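Local coordinates for EDTA monooxygenase (EDTA-degrading bacterium BNC1, PDB 5DQP), which probably acts as an FMN-dependent monooxygenase of the luciferase-like family, working with a partner flavin reductase in the breakdown of EDTA, at residues 44-49 / 86-91. Sequence-based numbering, arbitrary orientation.
Sequences IARRGR and VPDIGG
Ile-89 and Ala-45 make the tight end of this contact: CD1 of Ile-89 sits 3.4 Å from CB of Ala-45, closer than carbons usually pack, with both residues buried. CG1 of Ile-89 stands anti to the backbone N (chi1 -175°), and CD1 beyond it reaches the helix surface, where it also lies near the backbone N of Arg-46. The middle of the interface belongs to the aliphatic part of Arg-46, extended from CG to NE across the loop. Its CD rests 3.8 Å from CG1 of Val-86 and 3.4 Å from the carbonyl O of Pro-87, an oxygen that also accepts the backbone N-H of Ile-89. In the luciferase-like TIM barrel, the C-terminal end of helix 35-47 packs here against the loop that joins helix 75-85 to strand 90-96, a strand parallel to 52-55 in the sheet. A Schellman motif ends helix 35-47 at Arg-49, whose NH1 bonds the carbonyl O of Arg-46 at 3.0 Å; NH1 and the backbone N of Arg-49 reach this oxygen from opposite faces of the carbonyl plane. On the more exposed side the packing gives way to looser polar contacts. Exposed Pro-87 brings CG to 3.6 Å from NE of Arg-46. That same NE forms a salt bridge with OD2 of Asp-88 at 3.2 Å, but the hydrogen bond is weak and bent (121°); the guanidinium and carboxylate planes lie 31° apart. An alanine in place of Arg-46 would probably leave the Asp-88 carboxylate without its salt-bridge mate here and open a gap beside Val-86 and Pro-87. Beyond the pair, the side chain of Asp-88 also touches Tyr-413, while its carbonyl O accepts a hydrogen bond from Arg-421.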
ATOM      1  N   ILE A  44      17.577  11.051  -3.869  1.00 15.66           N
ATOM      2  CA  ILE A  44      18.975  11.077  -3.444  1.00 20.22           C
ATOM      3  C   ILE A  44      19.583   9.675  -3.516  1.00 18.63           C
ATOM      4  O   ILE A  44      20.688   9.489  -4.032  1.00 20.13           O
ATOM      5  CB  ILE A  44      19.099  11.689  -2.037  1.00 23.77           C
ATOM      6  CG1 ILE A  44      18.870  13.206  -2.101  1.00 20.37           C
ATOM      7  CG2 ILE A  44      20.464  11.347  -1.397  1.00 19.73           C
ATOM      8  CD1 ILE A  44      18.605  13.823  -0.716  1.00 24.22           C
ATOM      9  N   ALA A  45      18.876   8.667  -2.998  1.00 19.37           N
ATOM     10  CA  ALA A  45      19.404   7.306  -3.073  1.00 19.92           C
ATOM     11  C   ALA A  45      19.542   6.852  -4.525  1.00 17.69           C
ATOM     12  O   ALA A  45      20.509   6.168  -4.883  1.00 20.27           O
ATOM     13  CB  ALA A  45      18.506   6.349  -2.275  1.00 18.23           C
ATOM     14  N   ARG A  46      18.596   7.238  -5.382  1.00 20.39           N
ATOM     15  CA  ARG A  46      18.683   6.878  -6.800  1.00 22.70           C
ATOM     16  C   ARG A  46      19.927   7.473  -7.452  1.00 21.75           C
ATOM     17  O   ARG A  46      20.634   6.789  -8.205  1.00 19.35           O
ATOM     18  CB  ARG A  46      17.428   7.348  -7.531  1.00 21.35           C
ATOM     19  CG  ARG A  46      17.320   6.896  -8.989  1.00 26.06           C
ATOM     20  CD  ARG A  46      16.228   7.720  -9.687  1.00 32.39           C
ATOM     21  NE  ARG A  46      16.397   7.708 -11.126  1.00 37.56           N
ATOM     22  CZ  ARG A  46      17.267   8.466 -11.782  1.00 50.09           C
ATOM     23  NH1 ARG A  46      18.060   9.306 -11.122  1.00 37.74           N
ATOM     24  NH2 ARG A  46      17.345   8.376 -13.105  1.00 64.50           N
ATOM     25  N   ARG A  47      20.214   8.743  -7.156  1.00 18.49           N
ATOM     26  CA  ARG A  47      21.430   9.385  -7.660  1.00 24.97           C
ATOM     27  C   ARG A  47      22.696   8.653  -7.197  1.00 23.37           C
ATOM     28  O   ARG A  47      23.669   8.561  -7.957  1.00 23.52           O
ATOM     29  CB  ARG A  47      21.464  10.857  -7.233  1.00 20.21           C
ATOM     30  CG  ARG A  47      22.797  11.561  -7.529  1.00 29.45           C
ATOM     31  CD  ARG A  47      22.743  13.055  -7.201  1.00 30.96           C
ATOM     32  NE  ARG A  47      23.160  13.357  -5.825  1.00 31.44           N
ATOM     33  CZ  ARG A  47      22.367  13.879  -4.896  1.00 28.97           C
ATOM     34  NH1 ARG A  47      21.105  14.176  -5.183  1.00 30.74           N
ATOM     35  NH2 ARG A  47      22.841  14.118  -3.680  1.00 33.09           N
ATOM     36  N   GLY A  48      22.690   8.086  -5.991  1.00 18.63           N
ATOM     37  CA  GLY A  48      23.790   7.256  -5.539  1.00 17.51           C
ATOM     38  C   GLY A  48      23.815   5.835  -6.054  1.00 23.19           C
ATOM     39  O   GLY A  48      24.756   5.094  -5.738  1.00 21.03           O
ATOM     40  N   ARG A  49      22.823   5.431  -6.857  1.00 18.32           N
ATOM     41  CA  ARG A  49      22.656   4.033  -7.272  1.00 18.81           C
ATOM     42  C   ARG A  49      22.448   3.085  -6.090  1.00 20.61           C
ATOM     43  O   ARG A  49      22.789   1.898  -6.163  1.00 14.22           O
ATOM     44  CB  ARG A  49      23.842   3.543  -8.105  1.00 21.01           C
ATOM     45  CG  ARG A  49      24.233   4.438  -9.255  1.00 21.85           C
ATOM     46  CD  ARG A  49      23.044   4.821 -10.132  1.00 23.01           C
ATOM     47  NE  ARG A  49      23.477   5.733 -11.191  1.00 29.22           N
ATOM     48  CZ  ARG A  49      22.866   6.864 -11.529  1.00 33.28           C
ATOM     49  NH1 ARG A  49      21.767   7.267 -10.897  1.00 24.47           N
ATOM     50  NH2 ARG A  49      23.362   7.592 -12.520  1.00 37.55           N
ATOM     51  N   VAL A  86       9.557   7.746  -8.682  1.00 22.30           N
ATOM     52  CA  VAL A  86      11.010   7.632  -8.777  1.00 25.66           C
ATOM     53  C   VAL A  86      11.339   6.312  -9.471  1.00 21.98           C
ATOM     54  O   VAL A  86      11.002   5.248  -8.944  1.00 22.16           O
ATOM     55  CB  VAL A  86      11.655   7.705  -7.388  1.00 26.48           C
ATOM     56  CG1 VAL A  86      13.172   7.719  -7.494  1.00 24.73           C
ATOM     57  CG2 VAL A  86      11.126   8.947  -6.622  1.00 23.71           C
ATOM     58  N   PRO A  87      11.996   6.329 -10.629  1.00 26.04           N
ATOM     59  CA  PRO A  87      12.380   5.080 -11.301  1.00 25.21           C
ATOM     60  C   PRO A  87      13.616   4.434 -10.677  1.00 22.59           C
ATOM     61  O   PRO A  87      14.256   4.983  -9.783  1.00 23.17           O
ATOM     62  CB  PRO A  87      12.668   5.535 -12.731  1.00 25.76           C
ATOM     63  CG  PRO A  87      13.149   6.947 -12.573  1.00 28.21           C
ATOM     64  CD  PRO A  87      12.364   7.523 -11.411  1.00 24.52           C
ATOM     65  N   ASP A  88      13.906   3.211 -11.141  1.00 17.99           N
ATOM     66  CA  ASP A  88      15.166   2.511 -10.893  1.00 25.74           C
ATOM     67  C   ASP A  88      15.290   1.918  -9.493  1.00 21.40           C
ATOM     68  O   ASP A  88      15.504   0.719  -9.337  1.00 19.05           O
ATOM     69  CB  ASP A  88      16.352   3.451 -11.139  1.00 22.41           C
ATOM     70  CG  ASP A  88      16.473   3.874 -12.597  1.00 30.59           C
ATOM     71  OD1 ASP A  88      16.259   3.035 -13.508  1.00 29.39           O
ATOM     72  OD2 ASP A  88      16.797   5.053 -12.826  1.00 31.83           O
ATOM     73  N   ILE A  89      15.215   2.748  -8.464  1.00 21.65           N
ATOM     74  CA  ILE A  89      15.591   2.269  -7.149  1.00 19.49           C
ATOM     75  C   ILE A  89      14.568   1.265  -6.648  1.00 16.11           C
ATOM     76  O   ILE A  89      13.355   1.448  -6.808  1.00 22.32           O
ATOM     77  CB  ILE A  89      15.739   3.447  -6.182  1.00 20.66           C
ATOM     78  CG1 ILE A  89      16.255   2.920  -4.842  1.00 16.09           C
ATOM     79  CG2 ILE A  89      14.437   4.208  -6.111  1.00 19.68           C
ATOM     80  CD1 ILE A  89      16.983   3.933  -4.088  1.00 19.44           C
ATOM     81  N   GLY A  90      15.055   0.188  -6.050  1.00 18.78           N
ATOM     82  CA  GLY A  90      14.175  -0.772  -5.428  1.00 18.23           C
ATOM     83  C   GLY A  90      13.618  -0.274  -4.107  1.00 19.86           C
ATOM     84  O   GLY A  90      13.980   0.786  -3.586  1.00 20.41           O
ATOM     85  N   GLY A  91      12.719  -1.074  -3.550  1.00 19.21           N
ATOM     86  CA  GLY A  91      12.141  -0.762  -2.264  1.00 14.27           C
ATOM     87  C   GLY A  91      11.842  -2.039  -1.517  1.00 22.21           C
ATOM     88  O   GLY A  91      11.482  -3.047  -2.124  1.00 21.45           O
TER
HETATM   89  O   HOH W   1      16.455   6.092 -14.965  1.00 39.49           O